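Tas1 (Pseudomonas aeruginosa, PDB 6OX6) pyrophosphorylates adenosine nucleotides to make (p)ppApp, acting as a type VI secreted toxin that drains ADP and ATP from competitor cells. Local coordinates at residues A258-I263 and T354-I358; G276-A281 and R309-V314; R288-K292 and I304-A308; A331-V335 and G347-M352. One frame throughout, in Å; residues are numbered along the deposited sequence.

Contact 1: A258-I263 and T354-I358; sequences AAKAEI and TKAGI
The backbone N of Lys355 is met by both carboxylate oxygens of Glu262. The sounder bond runs from Lys355 N to Glu262 OE2 at 2.9 Å, almost straight at 169°, and meets the oxygen on its syn side, 18° out of the carboxylate plane. The second, to Glu262 OE1, is strongly bent and weak. Glu262 OE2 also forms a long salt bridge with Lys355 NZ (3.6 Å), because the lysine chain bends back at chi3 and chi4 over the carboxylate. With CG anti to the backbone N (chi1 -168°) and the rest extended, Glu262 leaves helix 256-273 along the flank of Thr354, the two side chains sliding past each other in opposite directions.

Beside this polar contact the helix packs through small groups. Ala259 CB touches Thr354 OG1 at 3.4 Å and Ile358 CG1 at 3.5 Å. Ala258 CB meets Ala356 CB at 3.7 Å, and Thr354 CG2 rests on Ile263 CG2 (3.6 Å). Thr354 OG1 stands between the backbone N and the carbonyl carbon, which brings it to Ile358 O at 2.7 Å as a second donor beside Thr354 N. The backbone bonds Gly357 N to Thr354 O and Thr354 N to Ile358 O, with the positive phi of Gly357, define a type I turn with a G1 bulge, closing the hairpin of strands 347-353 and 359-365.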
loop_
_atom_site.group_PDB
_atom_site.type_symbol
_atom_site.label_atom_id
_atom_site.label_comp_id
_atom_site.label_asym_id
_atom_site.label_seq_id
_atom_site.Cartn_x
_atom_site.Cartn_y
_atom_site.Cartn_z
ATOM N N ALA A 258 3.970 20.690 6.163
ATOM C CA ALA A 258 4.399 21.264 4.892
ATOM C C ALA A 258 4.317 20.240 3.763
ATOM O O ALA A 258 4.010 20.595 2.616
ATOM C CB ALA A 258 5.823 21.802 5.004
ATOM N N ALA A 259 4.619 18.971 4.049
ATOM C CA ALA A 259 4.463 17.963 3.002
ATOM C C ALA A 259 2.994 17.807 2.632
ATOM O O ALA A 259 2.650 17.704 1.445
ATOM C CB ALA A 259 5.069 16.638 3.447
ATOM N N LYS A 260 2.108 17.881 3.632
ATOM C CA LYS A 260 0.678 17.784 3.363
ATOM C C LYS A 260 0.231 18.887 2.415
ATOM O O LYS A 260 -0.371 18.619 1.368
ATOM C CB LYS A 260 -0.108 17.841 4.671
ATOM C CG LYS A 260 -1.606 17.662 4.486
ATOM C CD LYS A 260 -2.377 18.296 5.619
ATOM C CE LYS A 260 -3.834 17.876 5.606
ATOM N NZ LYS A 260 -4.511 18.054 4.284
ATOM N N ALA A 261 0.558 20.143 2.749
ATOM C CA ALA A 261 0.195 21.256 1.884
ATOM C C ALA A 261 0.701 21.026 0.473
ATOM O O ALA A 261 -0.020 21.253 -0.504
ATOM C CB ALA A 261 0.756 22.571 2.445
ATOM N N GLU A 262 1.936 20.542 0.348
ATOM C CA GLU A 262 2.503 20.317 -0.972
ATOM C C GLU A 262 1.748 19.229 -1.736
ATOM O O GLU A 262 1.342 19.436 -2.885
ATOM C CB GLU A 262 3.981 19.971 -0.831
ATOM C CG GLU A 262 4.741 19.996 -2.126
ATOM C CD GLU A 262 6.242 19.983 -1.901
ATOM O OE1 GLU A 262 6.688 20.322 -0.775
ATOM O OE2 GLU A 262 6.966 19.614 -2.846
ATOM N N ILE A 263 1.548 18.053 -1.125
ATOM C CA ILE A 263 0.869 17.009 -1.889
ATOM C C ILE A 263 -0.605 17.359 -2.093
ATOM O O ILE A 263 -1.196 17.002 -3.126
ATOM C CB ILE A 263 1.039 15.609 -1.255
ATOM C CG1 ILE A 263 0.511 15.548 0.190
ATOM C CG2 ILE A 263 2.513 15.124 -1.361
ATOM C CD1 ILE A 263 0.446 14.093 0.719
ATOM N N THR A 354 8.615 15.483 -1.158
ATOM C CA THR A 354 8.215 16.880 -1.193
ATOM C C THR A 354 9.365 17.787 -0.793
ATOM O O THR A 354 10.319 17.371 -0.133
ATOM C CB THR A 354 7.064 17.143 -0.241
ATOM O OG1 THR A 354 7.482 16.793 1.084
ATOM C CG2 THR A 354 5.872 16.277 -0.616
ATOM N N LYS A 355 9.217 19.067 -1.151
ATOM C CA LYS A 355 10.213 20.085 -0.834
ATOM C C LYS A 355 10.533 20.149 0.651
ATOM O O LYS A 355 11.641 20.560 1.018
ATOM C CB LYS A 355 9.730 21.448 -1.327
ATOM C CG LYS A 355 9.808 21.586 -2.834
ATOM C CD LYS A 355 9.679 23.036 -3.290
ATOM C CE LYS A 355 8.446 23.245 -4.172
ATOM N NZ LYS A 355 7.168 23.217 -3.377
ATOM N N ALA A 356 9.605 19.734 1.514
ATOM C CA ALA A 356 9.863 19.755 2.947
ATOM C C ALA A 356 10.811 18.653 3.404
ATOM O O ALA A 356 11.177 18.631 4.587
ATOM C CB ALA A 356 8.550 19.646 3.718
ATOM N N GLY A 357 11.198 17.735 2.513
ATOM C CA GLY A 357 12.176 16.721 2.836
ATOM C C GLY A 357 11.620 15.417 3.356
ATOM O O GLY A 357 12.379 14.623 3.932
ATOM N N ILE A 358 10.321 15.180 3.209
ATOM C CA ILE A 358 9.735 13.888 3.564
ATOM C C ILE A 358 8.786 13.469 2.455
ATOM O O ILE A 358 8.329 14.296 1.647
ATOM C CB ILE A 358 8.991 13.936 4.919
ATOM C CG1 ILE A 358 7.762 14.824 4.814
ATOM C CG2 ILE A 358 9.939 14.297 6.063
ATOM C CD1 ILE A 358 6.619 14.305 5.629
#

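Contact 2: G276-A281 and R309-V314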
loop_
_atom_site.group_PDB
_atom_site.type_symbol
_atom_site.label_atom_id
_atom_site.label_comp_id
_atom_site.label_asym_id
_atom_site.label_seq_id
_atom_site.Cartn_x
_atom_site.Cartn_y
_atom_site.Cartn_z
ATOM N N GLY A 276 -12.435 15.321 -11.054
ATOM C CA GLY A 276 -12.512 14.477 -9.883
ATOM C C GLY A 276 -12.451 15.199 -8.557
ATOM O O GLY A 276 -12.661 16.412 -8.479
ATOM N N ARG A 277 -12.225 14.441 -7.493
ATOM C CA ARG A 277 -12.171 15.021 -6.161
ATOM C C ARG A 277 -10.953 14.540 -5.395
ATOM O O ARG A 277 -10.350 13.521 -5.732
ATOM C CB ARG A 277 -13.446 14.688 -5.382
ATOM C CG ARG A 277 -13.312 14.844 -3.876
ATOM C CD ARG A 277 -14.267 13.921 -3.138
ATOM N NE ARG A 277 -15.590 14.518 -2.979
ATOM C CZ ARG A 277 -16.292 14.489 -1.851
ATOM N NH1 ARG A 277 -17.489 15.058 -1.797
ATOM N NH2 ARG A 277 -15.798 13.892 -0.775
ATOM N N VAL A 278 -10.572 15.297 -4.371
ATOM C CA VAL A 278 -9.408 14.951 -3.564
ATOM C C VAL A 278 -10.004 14.782 -2.174
ATOM O O VAL A 278 -10.674 15.678 -1.660
ATOM C CB VAL A 278 -8.273 15.977 -3.746
ATOM C CG1 VAL A 278 -7.170 15.732 -2.729
ATOM C CG2 VAL A 278 -7.725 15.916 -5.163
ATOM N N ALA A 279 -9.756 13.625 -1.570
ATOM C CA ALA A 279 -10.061 13.388 -0.168
ATOM C C ALA A 279 -8.769 13.661 0.589
ATOM O O ALA A 279 -7.843 12.844 0.580
ATOM C CB ALA A 279 -10.587 11.972 0.067
ATOM N N LYS A 280 -8.694 14.841 1.199
ATOM C CA LYS A 280 -7.561 15.197 2.034
ATOM C C LYS A 280 -7.743 14.591 3.416
ATOM O O LYS A 280 -8.860 14.325 3.851
ATOM C CB LYS A 280 -7.422 16.716 2.139
ATOM C CG LYS A 280 -7.254 17.452 0.815
ATOM C CD LYS A 280 -7.065 18.950 1.091
ATOM C CE LYS A 280 -6.928 19.782 -0.178
ATOM N NZ LYS A 280 -7.938 19.369 -1.187
ATOM N N ALA A 281 -6.638 14.380 4.108
ATOM C CA ALA A 281 -6.644 13.737 5.411
ATOM C C ALA A 281 -5.668 14.478 6.309
ATOM O O ALA A 281 -4.743 15.124 5.816
ATOM C CB ALA A 281 -6.237 12.260 5.303
ATOM N N ARG A 309 -0.845 12.314 3.421
ATOM C CA ARG A 309 -1.421 11.456 2.399
ATOM C C ARG A 309 -2.743 12.028 1.929
ATOM O O ARG A 309 -3.413 12.754 2.663
ATOM C CB ARG A 309 -1.604 10.033 2.928
ATOM C CG ARG A 309 -2.562 9.923 4.084
ATOM C CD ARG A 309 -2.932 8.465 4.291
ATOM N NE ARG A 309 -4.013 8.335 5.257
ATOM C CZ ARG A 309 -5.300 8.501 4.958
ATOM N NH1 ARG A 309 -5.671 8.774 3.706
ATOM N NH2 ARG A 309 -6.214 8.388 5.912
ATOM N N ASN A 310 -3.124 11.689 0.700
ATOM C CA ASN A 310 -4.482 11.962 0.258
ATOM C C ASN A 310 -4.860 10.967 -0.830
ATOM O O ASN A 310 -4.083 10.084 -1.201
ATOM C CB ASN A 310 -4.660 13.413 -0.207
ATOM C CG ASN A 310 -3.684 13.808 -1.277
ATOM O OD1 ASN A 310 -3.573 13.140 -2.311
ATOM N ND2 ASN A 310 -3.021 14.952 -1.081
ATOM N N THR A 311 -6.084 11.086 -1.304
ATOM C CA THR A 311 -6.630 10.210 -2.325
ATOM C C THR A 311 -7.232 11.071 -3.424
ATOM O O THR A 311 -7.968 12.026 -3.140
ATOM C CB THR A 311 -7.723 9.262 -1.749
ATOM O OG1 THR A 311 -7.208 8.533 -0.624
ATOM C CG2 THR A 311 -8.185 8.265 -2.794
ATOM N N ILE A 312 -6.941 10.722 -4.672
ATOM C CA ILE A 312 -7.582 11.351 -5.815
ATOM C C ILE A 312 -8.618 10.387 -6.375
ATOM O O ILE A 312 -8.307 9.239 -6.715
ATOM C CB ILE A 312 -6.558 11.756 -6.878
ATOM C CG1 ILE A 312 -5.548 12.745 -6.287
ATOM C CG2 ILE A 312 -7.263 12.323 -8.079
ATOM C CD1 ILE A 312 -4.401 13.105 -7.231
ATOM N N ILE A 313 -9.861 10.834 -6.441
ATOM C CA ILE A 313 -10.951 10.010 -6.954
ATOM C C ILE A 313 -11.337 10.590 -8.299
ATOM O O ILE A 313 -11.743 11.755 -8.381
ATOM C CB ILE A 313 -12.152 9.970 -5.991
ATOM C CG1 ILE A 313 -11.737 9.396 -4.632
ATOM C CG2 ILE A 313 -13.325 9.174 -6.578
ATOM C CD1 ILE A 313 -11.450 10.471 -3.598
ATOM N N VAL A 314 -11.178 9.796 -9.359
ATOM C CA VAL A 314 -11.563 10.205 -10.704
ATOM C C VAL A 314 -12.254 9.021 -11.357
ATOM O O VAL A 314 -12.182 7.893 -10.871
ATOM C CB VAL A 314 -10.356 10.679 -11.546
ATOM C CG1 VAL A 314 -9.863 12.056 -11.065
ATOM C CG2 VAL A 314 -9.215 9.660 -11.478
#
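An antiparallel strand pair at one edge of the mixed sheet joins Arg277 to Ile313 and Ala279 to Thr311, the outermost strand 277-280 lying against strand 308-313 with axes 4.7 Å apart. Both pairs are hydrogen-bonded in each direction. Ile313 N reaches Arg277 O at 2.8 Å and nearly straight, and Arg277 N returns to Ile313 O at 2.9 Å. Ala279 N gives to Thr311 O at 2.9 Å; the reverse bond, Thr311 N to Ala279 O, is longer at 3.1 Å, its donor tilted 27° from the carbonyl plane.

Between them Val278 and Ile312 form a non-hydrogen-bonded pair. Their side chains lie side by side, pointing the same way, with Val278 CG2 4.0 Å from Ile312 CG1. On the other face Ala279 CB meets Ile313 CD1 at 4.1 Å. At one end Gly276 CA packs on Val314 CG1 at 3.8 Å. At the other end Arg309 CG stands between the backbone N and the carbonyl carbon (chi1 63°), and the chain then runs extended until one face of its guanidinium lies over the methyl of Ala281, which sits toward the rim of the group.

The Val278 and Ile312 face is covered by helix 256-273, where Asp264 takes Asn310 ND2, and by helix 319-328. Helix 376-383 packs on Ala279 and Ile313 from the other face, while strand 359-365 continues the sheet beyond 308-313.

Contact 3: R288-K292 and I304-A308. With ACT (acetate ion), chain D.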
loop_
_atom_site.group_PDB
_atom_site.type_symbol
_atom_site.label_atom_id
_atom_site.label_comp_id
_atom_site.label_asym_id
_atom_site.label_seq_id
_atom_site.Cartn_x
_atom_site.Cartn_y
_atom_site.Cartn_z
ATOM N N ARG A 288 0.439 6.261 16.148
ATOM C CA ARG A 288 0.383 5.313 15.046
ATOM C C ARG A 288 1.597 5.479 14.147
ATOM O O ARG A 288 2.181 4.488 13.693
ATOM C CB ARG A 288 -0.919 5.501 14.274
ATOM C CG ARG A 288 -2.140 4.966 15.045
ATOM C CD ARG A 288 -3.437 5.292 14.329
ATOM N NE ARG A 288 -3.416 4.793 12.959
ATOM C CZ ARG A 288 -3.932 3.638 12.557
ATOM N NH1 ARG A 288 -4.542 2.836 13.418
ATOM N NH2 ARG A 288 -3.837 3.290 11.282
ATOM N N ALA A 289 2.002 6.728 13.911
ATOM C CA ALA A 289 3.201 6.998 13.134
ATOM C C ALA A 289 4.401 6.317 13.770
ATOM O O ALA A 289 5.176 5.645 13.088
ATOM C CB ALA A 289 3.425 8.505 13.030
HETATM N N MSE A 290 4.542 6.447 15.087
HETATM C CA MSE A 290 5.646 5.808 15.777
HETATM C C MSE A 290 5.604 4.302 15.746
HETATM O O MSE A 290 6.641 3.667 15.539
HETATM C CB MSE A 290 5.745 6.281 17.244
HETATM C CG MSE A 290 6.245 7.708 17.390
HETATM SE SE MSE A 290 5.833 8.504 19.099
HETATM C CE MSE A 290 6.537 7.114 20.248
ATOM N N GLN A 291 4.414 3.736 15.912
ATOM C CA GLN A 291 4.242 2.290 15.879
ATOM C C GLN A 291 4.580 1.757 14.490
ATOM O O GLN A 291 5.202 0.702 14.357
ATOM C CB GLN A 291 2.810 1.910 16.256
ATOM C CG GLN A 291 2.564 1.828 17.754
ATOM C CD GLN A 291 3.555 0.923 18.458
ATOM O OE1 GLN A 291 4.754 0.959 18.177
ATOM N NE2 GLN A 291 3.060 0.106 19.379
ATOM N N LYS A 292 4.170 2.488 13.457
ATOM C CA LYS A 292 4.446 2.077 12.077
ATOM C C LYS A 292 5.932 2.203 11.744
ATOM O O LYS A 292 6.509 1.323 11.084
ATOM C CB LYS A 292 3.599 2.905 11.114
ATOM C CG LYS A 292 3.758 2.527 9.659
ATOM C CD LYS A 292 2.686 3.196 8.819
ATOM C CE LYS A 292 2.616 2.604 7.417
ATOM N NZ LYS A 292 1.476 3.196 6.664
ATOM N N ILE A 304 9.249 6.239 6.592
ATOM C CA ILE A 304 7.790 6.234 6.531
ATOM C C ILE A 304 7.328 7.220 5.467
ATOM O O ILE A 304 7.845 8.341 5.359
ATOM C CB ILE A 304 7.174 6.554 7.906
ATOM C CG1 ILE A 304 5.650 6.474 7.826
ATOM C CG2 ILE A 304 7.604 7.932 8.398
ATOM C CD1 ILE A 304 4.968 6.472 9.212
ATOM N N LYS A 305 6.331 6.816 4.680
ATOM C CA LYS A 305 5.969 7.554 3.480
ATOM C C LYS A 305 4.548 8.109 3.492
ATOM O O LYS A 305 4.172 8.821 2.548
ATOM C CB LYS A 305 6.176 6.658 2.250
ATOM C CG LYS A 305 7.573 6.014 2.234
ATOM C CD LYS A 305 7.823 5.165 0.984
ATOM C CE LYS A 305 9.236 4.552 0.987
ATOM N NZ LYS A 305 9.464 3.627 2.160
ATOM N N ASP A 306 3.754 7.835 4.526
ATOM C CA ASP A 306 2.356 8.251 4.529
ATOM C C ASP A 306 2.026 9.120 5.732
ATOM O O ASP A 306 0.874 9.176 6.164
ATOM C CB ASP A 306 1.422 7.042 4.470
ATOM C CG ASP A 306 1.447 6.202 5.755
ATOM O OD1 ASP A 306 2.474 6.234 6.488
ATOM O OD2 ASP A 306 0.442 5.485 6.014
ATOM N N LEU A 307 3.021 9.818 6.281
ATOM C CA LEU A 307 2.710 10.834 7.281
ATOM C C LEU A 307 1.712 11.845 6.722
ATOM O O LEU A 307 0.703 12.168 7.363
ATOM C CB LEU A 307 4.000 11.513 7.755
ATOM C CG LEU A 307 4.836 10.615 8.673
ATOM C CD1 LEU A 307 6.137 11.305 9.036
ATOM C CD2 LEU A 307 4.042 10.249 9.939
ATOM N N ALA A 308 1.965 12.324 5.514
ATOM C CA ALA A 308 1.021 13.115 4.744
ATOM C C ALA A 308 0.465 12.239 3.636
ATOM O O ALA A 308 1.218 11.505 2.972
ATOM C CB ALA A 308 1.704 14.353 4.145
HETATM C C ACT D . -3.941 6.632 10.015
HETATM O O ACT D . -3.136 5.719 10.362
HETATM O OXT ACT D . -4.516 6.775 8.911
HETATM C CH3 ACT D . -4.256 7.728 11.119
#
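Lys292 reaches from helix 286-296 to Asp306 and brushes Ile304 on the way. CB leaves the helix toward the loop, and CG stands anti to the backbone N (chi1 -178°), starting a chain that stays extended to its tip. CG and CD run across the end of Ile304 at about a right angle, Lys292 CD lying 4.0 Å from Ile304 CD1. Lys292 CD is also 3.8 Å from Asp306 OD1, and Lys292 CE follows at 3.7 Å from the same oxygen. Lys292 NZ then makes a short salt bridge to Asp306 OD2, 2.6 Å away, meeting it from above the carboxylate plane, 44° out of it.

One turn back, Ala289 CB packs on Leu307 CD2 at 3.6 Å, an apolar patch continued by Phe249 and Tyr253 on Ala289 and by Val252 on Leu307, all from helix 249-253. Ile304 CD1 touches both the Lys292 chain and the carbonyl O of Ala289.

At a separate site on the same helix, Arg288 holds an acetate ion, probably from the crystallisation liquor. A single acetate oxygen, in the plane of the guanidinium at its edge, accepts both Arg288 NE (2.8 Å) and Arg288 NH2 (2.7 Å).

Lys292 also packs on Arg53 of the immunity protein chain. Asp306 OD2, on a buried residue, is shared by Lys292 and a second salt-bridge partner, Lys284. The carboxylate thus ties helix 286-296 and Lys284 to the loop before strand 308-313, and the two ammonium groups probably balance its charge.

Contact 4: A331-V335 and G347-M352; sequences AKVKV and GVNSTM. With ACT (acetate ion), chain E.
Lys332 and Thr351 exchange backbone bonds, Lys332 N to Thr351 O and Thr351 N to Lys332 O, each 2.8 Å. Lys334 N reaches Asn349 O at 2.7 Å, with Asn349 N answering to Lys334 O. Val333 and Ser350 form the non-hydrogen-bonded pair between these two; Ser350 CA also makes a CA-H...O contact of 3.0 Å with Lys332 O.

Strands 332-336 and 347-353 form a beta hairpin, the N-to-C directions of their short segments 168° apart, antiparallel, with 332-336 the outermost strand of the mixed sheet and strand 359-365 on the far side of 347-353.

Apolar packing lies on the face of Val333, Ser350 and Val348, which is turned to helix 319-328. Val333 CG1 is 4.0 Å from Val348 CG1, and Val333 CG2 rests on Ser350 CB, whose hydroxyl bonds to Ile362 O. At the hairpin's open end Ala331 CB touches CG of selenomethionine Met352 at 3.7 Å.

Polar groups occupy the opposite face. Lys334 NZ and Asn349 ND2 make weak bonds, 3.4 and 3.3 Å, to one acetate oxygen; Lys334 bends there at chi3 and chi4. Phe61 of the immunity protein makes a cation-pi contact with Lys334, and its Phe20 packs on Asn349 and Thr351.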
loop_
_atom_site.group_PDB
_atom_site.type_symbol
_atom_site.label_atom_id
_atom_site.label_comp_id
_atom_site.label_asym_id
_atom_site.label_seq_id
_atom_site.Cartn_x
_atom_site.Cartn_y
_atom_site.Cartn_z
ATOM N N ALA A 331 7.099 11.434 -8.860
ATOM C CA ALA A 331 6.600 10.450 -7.903
ATOM C C ALA A 331 7.092 9.053 -8.260
ATOM O O ALA A 331 7.231 8.695 -9.432
ATOM C CB ALA A 331 5.073 10.451 -7.871
ATOM N N LYS A 332 7.178 8.224 -7.221
ATOM C CA LYS A 332 7.443 6.797 -7.357
ATOM C C LYS A 332 5.995 6.310 -7.522
ATOM O O LYS A 332 5.133 6.650 -6.707
ATOM C CB LYS A 332 8.065 6.230 -6.087
ATOM C CG LYS A 332 8.844 4.942 -6.298
ATOM C CD LYS A 332 9.458 4.448 -4.999
ATOM C CE LYS A 332 10.644 3.534 -5.260
ATOM N NZ LYS A 332 10.471 2.744 -6.511
ATOM N N VAL A 333 5.710 5.500 -8.537
ATOM C CA VAL A 333 4.313 5.155 -8.800
ATOM C C VAL A 333 4.155 3.644 -8.872
ATOM O O VAL A 333 4.900 2.974 -9.591
ATOM C CB VAL A 333 3.807 5.803 -10.099
ATOM C CG1 VAL A 333 2.359 5.353 -10.358
ATOM C CG2 VAL A 333 3.922 7.355 -10.028
ATOM N N LYS A 334 3.175 3.109 -8.139
ATOM C CA LYS A 334 2.792 1.703 -8.222
ATOM C C LYS A 334 1.422 1.598 -8.891
ATOM O O LYS A 334 0.426 2.102 -8.362
ATOM C CB LYS A 334 2.751 1.059 -6.831
ATOM C CG LYS A 334 2.207 -0.389 -6.839
ATOM C CD LYS A 334 2.733 -1.190 -5.648
ATOM C CE LYS A 334 2.368 -0.517 -4.324
ATOM N NZ LYS A 334 1.018 -0.944 -3.849
ATOM N N VAL A 335 1.369 0.939 -10.040
ATOM C CA VAL A 335 0.117 0.700 -10.743
ATOM C C VAL A 335 -0.273 -0.747 -10.474
ATOM O O VAL A 335 0.438 -1.684 -10.865
ATOM C CB VAL A 335 0.225 0.983 -12.241
ATOM C CG1 VAL A 335 -1.048 0.553 -12.900
ATOM C CG2 VAL A 335 0.497 2.479 -12.493
ATOM N N GLY A 347 -5.850 -0.130 -8.689
ATOM C CA GLY A 347 -5.713 1.229 -8.204
ATOM C C GLY A 347 -4.289 1.710 -8.403
ATOM O O GLY A 347 -3.432 0.998 -8.917
ATOM N N VAL A 348 -4.047 2.943 -7.974
ATOM C CA VAL A 348 -2.736 3.566 -8.110
ATOM C C VAL A 348 -2.288 4.035 -6.748
ATOM O O VAL A 348 -3.085 4.591 -5.983
ATOM C CB VAL A 348 -2.751 4.759 -9.087
ATOM C CG1 VAL A 348 -1.398 5.512 -9.063
ATOM C CG2 VAL A 348 -3.094 4.277 -10.453
ATOM N N ASN A 349 -1.010 3.830 -6.453
ATOM C CA ASN A 349 -0.380 4.422 -5.284
ATOM C C ASN A 349 0.909 5.097 -5.728
ATOM O O ASN A 349 1.607 4.612 -6.620
ATOM C CB ASN A 349 -0.111 3.367 -4.188
ATOM C CG ASN A 349 0.188 3.990 -2.837
ATOM O OD1 ASN A 349 0.162 5.214 -2.676
ATOM N ND2 ASN A 349 0.431 3.143 -1.841
ATOM N N SER A 350 1.210 6.230 -5.124
ATOM C CA SER A 350 2.415 6.932 -5.499
ATOM C C SER A 350 3.003 7.573 -4.263
ATOM O O SER A 350 2.292 7.890 -3.302
ATOM C CB SER A 350 2.139 7.986 -6.569
ATOM O OG SER A 350 1.423 9.071 -6.017
ATOM N N THR A 351 4.307 7.775 -4.310
ATOM C CA THR A 351 5.052 8.401 -3.236
ATOM C C THR A 351 5.747 9.610 -3.814
ATOM O O THR A 351 6.464 9.490 -4.817
ATOM C CB THR A 351 6.092 7.445 -2.645
ATOM O OG1 THR A 351 5.439 6.249 -2.217
ATOM C CG2 THR A 351 6.820 8.099 -1.468
HETATM N N MSE A 352 5.599 10.759 -3.171
HETATM C CA MSE A 352 6.243 11.962 -3.647
HETATM C C MSE A 352 7.201 12.513 -2.640
HETATM O O MSE A 352 6.827 12.683 -1.466
HETATM C CB MSE A 352 5.198 13.046 -3.860
HETATM C CG MSE A 352 4.404 12.833 -5.135
HETATM SE SE MSE A 352 4.548 14.442 -6.257
HETATM C CE MSE A 352 6.503 14.622 -6.147
HETATM C C ACT E . -2.448 0.032 -1.632
HETATM O O ACT E . -1.186 0.258 -1.583
HETATM O OXT ACT E . -3.412 0.853 -1.721
HETATM C CH3 ACT E . -2.858 -1.468 -1.581
#

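In the fold
Contacts 2 and 4 are strand pairings at the two outer edges of one sheet, their centres about 14 Å apart and their nearest atoms about 7 Å; main-chain bonds dominate both. Contact 1 instead ties a helix to a hairpin turn of that sheet, contact 3 a helix to the loop entering it, and each rests on a carboxylate: in contact 1 it holds a turn backbone, in contact 3 it holds lysines. Contact 3 is the most buried; the others are partly buried. Helix 256-273 links contact 1 to its neighbours, since Ile263 touches Arg309 of contact 2, Ala308 of contact 3 and Met352 of contact 4. The immunity protein reaches contacts 3 and 4, but neither of the others.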